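Local structure of flavin-dependent thymidylate synthase (Thermus thermophilus, 6J61) at residues 92-104 with 153-165. The protein probably catalyses the reductive methylation of dUMP to dTMP, using methylenetetrahydrofolate as methyl donor and NADPH and reduced FAD (FADH2) as reductant. Numbering follows the deposited sequence.
Sequences SGRYSILKEEFYE and REMARMVLPLNLY. With PO4 (phosphate ion), chain G.
R157 and the turn at S92 and G93 close on a phosphate ion at one end of this contact. The guanidinium of R157 suits an anion, its N-H groups fanning out in one plane: NH2 bonds phosphate O4 near that plane, while NH1 reaches O1 at 3.1 Å. The backbone N of G93 also donates to O1, and S92 OG bonds O3, 2.8 Å away. Glycine suits its place because a side chain there would run into R157 NH1, which lies 3.2 Å from G93 CA. These residues are predicted to bind dUMP together with the second subunit, whose Q79 and R82 also hold the ion, so the phosphate probably marks the nucleotide phosphate site.

Beside it, R94 NH2 meets E154 OE1 at 3.0 Å in a salt bridge; R109 of the second subunit holds E154 OE2. A leucine in place of R94 would probably cost E154 one of these two charged partners and lose the bond to E188 O of the second subunit.

The tightly packed part is apolar. L98 CD1 fits between R157 CB and L164 CD2, and the flat F102 ring offers a face to L164 CD1, a CH-pi contact 4.1 Å from the centroid, and its edge to P161 CG. The CB of L164 points away, yet a chi1 of -176° lets its forked end reach both L98 and F102.

The solvent side is looser: I97 CG1 lies over one face of the R153 guanidinium, offset toward the rim, and R153 NE makes a weak hydrogen bond to Y95 O.

Beyond F102, a single antiparallel bridge (Y165 N to E101 O, Y103 N to N163 O) leads into strand 165-173. Helix 132-148 touches F102 and L160, helix 74-80 packs on L164, and strand 65-73 lies against Y103 and Y165.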
ATOM      1  N   SER A  92       5.023   8.223  21.421  1.00 52.15           N
ATOM      2  CA  SER A  92       6.470   8.316  21.207  1.00 55.94           C
ATOM      3  C   SER A  92       7.339   8.418  22.457  1.00 57.98           C
ATOM      4  O   SER A  92       7.182   9.331  23.271  1.00 57.37           O
ATOM      5  CB  SER A  92       6.808   9.507  20.308  1.00 56.80           C
ATOM      6  OG  SER A  92       8.202   9.778  20.370  1.00 56.76           O
ATOM      7  N   GLY A  93       8.278   7.486  22.585  1.00 60.57           N
ATOM      8  CA  GLY A  93       9.174   7.506  23.724  1.00 64.42           C
ATOM      9  C   GLY A  93      10.159   8.655  23.601  1.00 67.61           C
ATOM     10  O   GLY A  93      11.064   8.800  24.422  1.00 68.32           O
ATOM     11  N   ARG A  94       9.985   9.480  22.572  1.00 70.03           N
ATOM     12  CA  ARG A  94      10.872  10.617  22.352  1.00 72.70           C
ATOM     13  C   ARG A  94      10.440  11.856  23.125  1.00 74.58           C
ATOM     14  O   ARG A  94      11.272  12.534  23.734  1.00 74.65           O
ATOM     15  CB  ARG A  94      10.938  10.962  20.865  1.00 72.44           C
ATOM     16  CG  ARG A  94      11.543   9.885  19.997  1.00 72.78           C
ATOM     17  CD  ARG A  94      11.804  10.433  18.613  1.00 73.56           C
ATOM     18  NE  ARG A  94      12.806  11.495  18.636  1.00 74.82           N
ATOM     19  CZ  ARG A  94      13.031  12.333  17.627  1.00 75.22           C
ATOM     20  NH1 ARG A  94      12.323  12.239  16.508  1.00 75.20           N
ATOM     21  NH2 ARG A  94      13.969  13.265  17.735  1.00 74.65           N
ATOM     22  N   TYR A  95       9.140  12.147  23.090  1.00 77.22           N
ATOM     23  CA  TYR A  95       8.570  13.312  23.772  1.00 79.45           C
ATOM     24  C   TYR A  95       8.085  12.973  25.183  1.00 79.65           C
ATOM     25  O   TYR A  95       8.505  13.589  26.168  1.00 78.70           O
ATOM     26  CB  TYR A  95       7.392  13.870  22.969  1.00 81.54           C
ATOM     27  CG  TYR A  95       7.705  14.159  21.519  1.00 85.50           C
ATOM     28  CD1 TYR A  95       7.974  13.122  20.619  1.00 87.04           C
ATOM     29  CD2 TYR A  95       7.726  15.470  21.039  1.00 86.92           C
ATOM     30  CE1 TYR A  95       8.254  13.385  19.274  1.00 88.48           C
ATOM     31  CE2 TYR A  95       8.006  15.744  19.697  1.00 88.06           C
ATOM     32  CZ  TYR A  95       8.268  14.699  18.820  1.00 88.98           C
ATOM     33  OH  TYR A  95       8.539  14.966  17.492  1.00 89.46           O
ATOM     34  N   SER A  96       7.198  11.986  25.263  1.00 79.50           N
ATOM     35  CA  SER A  96       6.621  11.545  26.528  1.00 78.59           C
ATOM     36  C   SER A  96       7.552  10.686  27.393  1.00 78.11           C
ATOM     37  O   SER A  96       8.444   9.993  26.891  1.00 76.90           O
ATOM     38  CB  SER A  96       5.325  10.764  26.259  1.00 77.35           C
ATOM     39  OG  SER A  96       4.381  11.555  25.558  1.00 75.96           O
ATOM     40  N   ILE A  97       7.343  10.760  28.704  1.00 77.64           N
ATOM     41  CA  ILE A  97       8.110   9.961  29.647  1.00 76.95           C
ATOM     42  C   ILE A  97       7.359   8.627  29.687  1.00 75.66           C
ATOM     43  O   ILE A  97       6.123   8.610  29.680  1.00 75.16           O
ATOM     44  CB  ILE A  97       8.123  10.598  31.068  1.00 77.58           C
ATOM     45  CG1 ILE A  97       8.887  11.921  31.042  1.00 77.29           C
ATOM     46  CG2 ILE A  97       8.775   9.644  32.073  1.00 76.58           C
ATOM     47  CD1 ILE A  97       9.012  12.573  32.405  1.00 77.77           C
ATOM     48  N   LEU A  98       8.093   7.519  29.720  1.00 72.97           N
ATOM     49  CA  LEU A  98       7.457   6.208  29.726  1.00 70.30           C
ATOM     50  C   LEU A  98       7.050   5.672  31.103  1.00 68.73           C
ATOM     51  O   LEU A  98       7.823   5.677  32.069  1.00 66.31           O
ATOM     52  CB  LEU A  98       8.353   5.207  28.995  1.00 70.01           C
ATOM     53  CG  LEU A  98       8.699   5.671  27.577  1.00 69.50           C
ATOM     54  CD1 LEU A  98       9.629   4.670  26.922  1.00 69.46           C
ATOM     55  CD2 LEU A  98       7.425   5.845  26.759  1.00 68.06           C
ATOM     56  N   LYS A  99       5.805   5.211  31.160  1.00 67.33           N
ATOM     57  CA  LYS A  99       5.203   4.667  32.361  1.00 65.75           C
ATOM     58  C   LYS A  99       5.879   3.343  32.687  1.00 65.74           C
ATOM     59  O   LYS A  99       6.197   2.570  31.793  1.00 65.84           O
ATOM     60  CB  LYS A  99       3.712   4.475  32.104  1.00 65.45           C
ATOM     61  CG  LYS A  99       2.837   4.402  33.334  1.00 67.38           C
ATOM     62  CD  LYS A  99       1.356   4.499  32.952  1.00 68.22           C
ATOM     63  CE  LYS A  99       1.033   5.854  32.316  1.00 68.70           C
ATOM     64  NZ  LYS A  99      -0.408   5.995  31.960  1.00 69.65           N
ATOM     65  N   GLU A 100       6.111   3.083  33.968  1.00 66.93           N
ATOM     66  CA  GLU A 100       6.767   1.842  34.372  1.00 66.88           C
ATOM     67  C   GLU A 100       5.814   0.648  34.385  1.00 65.25           C
ATOM     68  O   GLU A 100       5.567   0.041  35.436  1.00 65.57           O
ATOM     69  CB  GLU A 100       7.397   1.978  35.758  1.00 68.06           C
ATOM     70  CG  GLU A 100       8.227   0.761  36.118  1.00 71.12           C
ATOM     71  CD  GLU A 100       8.619   0.719  37.566  1.00 72.11           C
ATOM     72  OE1 GLU A 100       9.308   1.654  38.023  1.00 74.72           O
ATOM     73  OE2 GLU A 100       8.238  -0.254  38.249  1.00 74.97           O
ATOM     74  N   GLU A 101       5.277   0.312  33.220  1.00 61.30           N
ATOM     75  CA  GLU A 101       4.371  -0.814  33.132  1.00 57.79           C
ATOM     76  C   GLU A 101       5.004  -1.907  32.292  1.00 55.70           C
ATOM     77  O   GLU A 101       5.399  -1.683  31.149  1.00 55.68           O
ATOM     78  CB  GLU A 101       3.039  -0.370  32.533  1.00 57.55           C
ATOM     79  CG  GLU A 101       2.210   0.481  33.479  1.00 56.68           C
ATOM     80  CD  GLU A 101       0.970   1.052  32.818  1.00 57.15           C
ATOM     81  OE1 GLU A 101       0.095   1.561  33.543  1.00 56.40           O
ATOM     82  OE2 GLU A 101       0.872   1.003  31.574  1.00 59.00           O
ATOM     83  N   PHE A 102       5.116  -3.091  32.877  1.00 53.40           N
ATOM     84  CA  PHE A 102       5.707  -4.213  32.181  1.00 51.09           C
ATOM     85  C   PHE A 102       4.803  -5.423  32.147  1.00 49.86           C
ATOM     86  O   PHE A 102       4.016  -5.658  33.059  1.00 50.15           O
ATOM     87  CB  PHE A 102       7.029  -4.610  32.828  1.00 51.52           C
ATOM     88  CG  PHE A 102       8.057  -3.532  32.802  1.00 51.54           C
ATOM     89  CD1 PHE A 102       8.018  -2.497  33.728  1.00 52.39           C
ATOM     90  CD2 PHE A 102       9.067  -3.547  31.852  1.00 52.57           C
ATOM     91  CE1 PHE A 102       8.976  -1.491  33.709  1.00 52.81           C
ATOM     92  CE2 PHE A 102      10.031  -2.547  31.822  1.00 53.79           C
ATOM     93  CZ  PHE A 102       9.986  -1.516  32.756  1.00 53.75           C
ATOM     94  N   TYR A 103       4.932  -6.188  31.073  1.00 47.97           N
ATOM     95  CA  TYR A 103       4.159  -7.398  30.902  1.00 47.18           C
ATOM     96  C   TYR A 103       4.832  -8.559  31.631  1.00 48.56           C
ATOM     97  O   TYR A 103       5.904  -9.019  31.236  1.00 48.09           O
ATOM     98  CB  TYR A 103       4.039  -7.748  29.424  1.00 42.30           C
ATOM     99  CG  TYR A 103       3.742  -9.202  29.189  1.00 37.25           C
ATOM    100  CD1 TYR A 103       2.567  -9.779  29.680  1.00 36.50           C
ATOM    101  CD2 TYR A 103       4.631 -10.006  28.477  1.00 34.88           C
ATOM    102  CE1 TYR A 103       2.279 -11.122  29.468  1.00 36.67           C
ATOM    103  CE2 TYR A 103       4.357 -11.356  28.258  1.00 36.71           C
ATOM    104  CZ  TYR A 103       3.176 -11.907  28.754  1.00 38.38           C
ATOM    105  OH  TYR A 103       2.878 -13.232  28.511  1.00 39.80           O
ATOM    106  N   GLU A 104       4.204  -9.031  32.701  1.00 49.26           N
ATOM    107  CA  GLU A 104       4.759 -10.149  33.433  1.00 49.97           C
ATOM    108  C   GLU A 104       3.893 -11.359  33.107  1.00 48.47           C
ATOM    109  O   GLU A 104       2.729 -11.429  33.481  1.00 47.10           O
ATOM    110  CB  GLU A 104       4.787  -9.832  34.932  1.00 52.23           C
ATOM    111  CG  GLU A 104       5.684  -8.639  35.259  1.00 55.37           C
ATOM    112  CD  GLU A 104       5.899  -8.431  36.758  1.00 59.54           C
ATOM    113  OE1 GLU A 104       6.327  -9.390  37.439  1.00 61.25           O
ATOM    114  OE2 GLU A 104       5.657  -7.304  37.251  1.00 59.54           O
ATOM    115  N   ARG A 153      15.099  12.201  26.821  1.00 61.87           N
ATOM    116  CA  ARG A 153      14.159  11.088  26.827  1.00 62.22           C
ATOM    117  C   ARG A 153      14.443  10.105  25.697  1.00 61.53           C
ATOM    118  O   ARG A 153      14.689   8.921  25.929  1.00 61.00           O
ATOM    119  CB  ARG A 153      12.727  11.600  26.678  1.00 63.80           C
ATOM    120  CG  ARG A 153      12.317  12.670  27.670  1.00 67.33           C
ATOM    121  CD  ARG A 153      10.803  12.638  27.884  1.00 70.44           C
ATOM    122  NE  ARG A 153      10.256  13.901  28.375  1.00 72.19           N
ATOM    123  CZ  ARG A 153      10.700  14.558  29.445  1.00 73.85           C
ATOM    124  NH1 ARG A 153      11.712  14.077  30.157  1.00 74.86           N
ATOM    125  NH2 ARG A 153      10.127  15.700  29.806  1.00 72.99           N
ATOM    126  N   GLU A 154      14.406  10.611  24.471  1.00 60.81           N
ATOM    127  CA  GLU A 154      14.639   9.796  23.287  1.00 59.50           C
ATOM    128  C   GLU A 154      15.794   8.811  23.431  1.00 57.49           C
ATOM    129  O   GLU A 154      15.759   7.713  22.873  1.00 56.40           O
ATOM    130  CB  GLU A 154      14.900  10.696  22.085  1.00 62.40           C
ATOM    131  CG  GLU A 154      16.079  11.639  22.264  1.00 64.94           C
ATOM    132  CD  GLU A 154      16.561  12.199  20.943  1.00 67.33           C
ATOM    133  OE1 GLU A 154      15.717  12.685  20.156  1.00 68.04           O
ATOM    134  OE2 GLU A 154      17.786  12.153  20.693  1.00 68.20           O
ATOM    135  N   MET A 155      16.825   9.207  24.167  1.00 55.57           N
ATOM    136  CA  MET A 155      17.977   8.342  24.360  1.00 52.30           C
ATOM    137  C   MET A 155      17.819   7.495  25.603  1.00 50.26           C
ATOM    138  O   MET A 155      18.179   6.317  25.611  1.00 49.13           O
ATOM    139  CB  MET A 155      19.264   9.161  24.491  1.00 53.18           C
ATOM    140  CG  MET A 155      19.917   9.560  23.185  1.00 53.65           C
ATOM    141  SD  MET A 155      21.611  10.113  23.471  1.00 56.21           S
ATOM    142  CE  MET A 155      22.454   8.526  23.525  1.00 56.58           C
ATOM    143  N   ALA A 156      17.285   8.106  26.652  1.00 48.42           N
ATOM    144  CA  ALA A 156      17.097   7.425  27.925  1.00 46.56           C
ATOM    145  C   ALA A 156      16.313   6.120  27.831  1.00 45.62           C
ATOM    146  O   ALA A 156      16.730   5.094  28.370  1.00 45.20           O
ATOM    147  CB  ALA A 156      16.428   8.364  28.910  1.00 46.51           C
ATOM    148  N   ARG A 157      15.189   6.157  27.129  1.00 44.19           N
ATOM    149  CA  ARG A 157      14.340   4.984  27.002  1.00 44.08           C
ATOM    150  C   ARG A 157      14.930   3.760  26.296  1.00 44.08           C
ATOM    151  O   ARG A 157      14.236   2.765  26.142  1.00 42.99           O
ATOM    152  CB  ARG A 157      13.024   5.379  26.324  1.00 44.52           C
ATOM    153  CG  ARG A 157      13.169   6.007  24.932  1.00 45.78           C
ATOM    154  CD  ARG A 157      13.536   4.994  23.848  1.00 47.47           C
ATOM    155  NE  ARG A 157      13.728   5.662  22.563  1.00 51.64           N
ATOM    156  CZ  ARG A 157      12.739   6.091  21.781  1.00 52.70           C
ATOM    157  NH1 ARG A 157      11.472   5.908  22.145  1.00 53.06           N
ATOM    158  NH2 ARG A 157      13.018   6.746  20.660  1.00 51.03           N
ATOM    159  N   MET A 158      16.192   3.803  25.880  1.00 43.70           N
ATOM    160  CA  MET A 158      16.755   2.645  25.185  1.00 46.53           C
ATOM    161  C   MET A 158      17.126   1.483  26.106  1.00 48.68           C
ATOM    162  O   MET A 158      17.134   0.323  25.673  1.00 49.58           O
ATOM    163  CB  MET A 158      17.986   3.037  24.358  1.00 47.09           C
ATOM    164  CG  MET A 158      19.256   3.291  25.155  1.00 46.80           C
ATOM    165  SD  MET A 158      20.653   3.641  24.067  1.00 48.28           S
ATOM    166  CE  MET A 158      20.220   5.243  23.522  1.00 46.77           C
ATOM    167  N   VAL A 159      17.437   1.790  27.365  1.00 48.03           N
ATOM    168  CA  VAL A 159      17.802   0.763  28.336  1.00 46.76           C
ATOM    169  C   VAL A 159      16.601  -0.055  28.811  1.00 45.37           C
ATOM    170  O   VAL A 159      16.766  -1.029  29.539  1.00 43.79           O
ATOM    171  CB  VAL A 159      18.477   1.377  29.576  1.00 47.12           C
ATOM    172  CG1 VAL A 159      19.886   1.785  29.246  1.00 48.01           C
ATOM    173  CG2 VAL A 159      17.689   2.583  30.044  1.00 48.49           C
ATOM    174  N   LEU A 160      15.399   0.342  28.395  1.00 43.82           N
ATOM    175  CA  LEU A 160      14.179  -0.362  28.789  1.00 42.65           C
ATOM    176  C   LEU A 160      13.923  -1.610  27.935  1.00 43.75           C
ATOM    177  O   LEU A 160      14.087  -1.591  26.707  1.00 45.35           O
ATOM    178  CB  LEU A 160      12.989   0.592  28.708  1.00 39.17           C
ATOM    179  CG  LEU A 160      13.134   1.833  29.596  1.00 37.92           C
ATOM    180  CD1 LEU A 160      12.031   2.820  29.272  1.00 34.83           C
ATOM    181  CD2 LEU A 160      13.106   1.429  31.077  1.00 35.32           C
ATOM    182  N   PRO A 161      13.519  -2.719  28.580  1.00 42.78           N
ATOM    183  CA  PRO A 161      13.238  -3.995  27.911  1.00 42.78           C
ATOM    184  C   PRO A 161      12.034  -3.982  26.959  1.00 42.04           C
ATOM    185  O   PRO A 161      11.180  -3.090  27.024  1.00 41.24           O
ATOM    186  CB  PRO A 161      13.054  -4.953  29.083  1.00 41.08           C
ATOM    187  CG  PRO A 161      12.435  -4.086  30.107  1.00 41.03           C
ATOM    188  CD  PRO A 161      13.274  -2.835  30.025  1.00 42.39           C
ATOM    189  N   LEU A 162      11.977  -4.991  26.092  1.00 42.19           N
ATOM    190  CA  LEU A 162      10.915  -5.133  25.094  1.00 41.77           C
ATOM    191  C   LEU A 162       9.531  -5.436  25.666  1.00 41.35           C
ATOM    192  O   LEU A 162       8.530  -5.308  24.963  1.00 41.26           O
ATOM    193  CB  LEU A 162      11.300  -6.220  24.075  1.00 42.52           C
ATOM    194  CG  LEU A 162      12.537  -5.936  23.208  1.00 42.73           C
ATOM    195  CD1 LEU A 162      12.916  -7.141  22.374  1.00 42.50           C
ATOM    196  CD2 LEU A 162      12.247  -4.752  22.318  1.00 43.60           C
ATOM    197  N   ASN A 163       9.463  -5.833  26.933  1.00 40.44           N
ATOM    198  CA  ASN A 163       8.166  -6.130  27.541  1.00 41.35           C
ATOM    199  C   ASN A 163       7.479  -4.866  28.062  1.00 40.41           C
ATOM    200  O   ASN A 163       6.400  -4.927  28.651  1.00 39.37           O
ATOM    201  CB  ASN A 163       8.326  -7.144  28.673  1.00 41.60           C
ATOM    202  CG  ASN A 163       9.129  -6.598  29.834  1.00 44.00           C
ATOM    203  OD1 ASN A 163       9.952  -5.692  29.675  1.00 42.61           O
ATOM    204  ND2 ASN A 163       8.906  -7.161  31.010  1.00 45.90           N
ATOM    205  N   LEU A 164       8.118  -3.721  27.849  1.00 39.85           N
ATOM    206  CA  LEU A 164       7.558  -2.447  28.269  1.00 39.15           C
ATOM    207  C   LEU A 164       6.230  -2.301  27.531  1.00 39.41           C
ATOM    208  O   LEU A 164       6.130  -2.666  26.364  1.00 40.42           O
ATOM    209  CB  LEU A 164       8.487  -1.298  27.859  1.00 38.97           C
ATOM    210  CG  LEU A 164       8.004   0.072  28.356  1.00 38.92           C
ATOM    211  CD1 LEU A 164       8.413   0.214  29.819  1.00 36.20           C
ATOM    212  CD2 LEU A 164       8.583   1.203  27.530  1.00 38.13           C
ATOM    213  N   TYR A 165       5.205  -1.789  28.198  1.00 37.96           N
ATOM    214  CA  TYR A 165       3.928  -1.610  27.530  1.00 37.61           C
ATOM    215  C   TYR A 165       3.976  -0.351  26.683  1.00 39.09           C
ATOM    216  O   TYR A 165       4.804   0.529  26.917  1.00 42.33           O
ATOM    217  CB  TYR A 165       2.804  -1.497  28.552  1.00 38.21           C
ATOM    218  CG  TYR A 165       2.134  -2.811  28.857  1.00 41.46           C
ATOM    219  CD1 TYR A 165       1.120  -3.303  28.031  1.00 39.54           C
ATOM    220  CD2 TYR A 165       2.535  -3.588  29.955  1.00 42.40           C
ATOM    221  CE1 TYR A 165       0.523  -4.532  28.284  1.00 41.25           C
ATOM    222  CE2 TYR A 165       1.946  -4.822  30.219  1.00 43.47           C
ATOM    223  CZ  TYR A 165       0.940  -5.289  29.375  1.00 43.25           C
ATOM    224  OH  TYR A 165       0.367  -6.516  29.606  1.00 43.27           O
TER
HETATM  225  P   PO4 G 303       9.597   6.493  18.909  1.00 98.68           P
HETATM  226  O1  PO4 G 303       9.073   5.852  20.148  1.00 98.09           O
HETATM  227  O2  PO4 G 303       9.500   5.535  17.778  1.00 98.26           O
HETATM  228  O3  PO4 G 303       8.799   7.709  18.599  1.00 98.00           O
HETATM  229  O4  PO4 G 303      11.016   6.874  19.109  1.00 98.12           O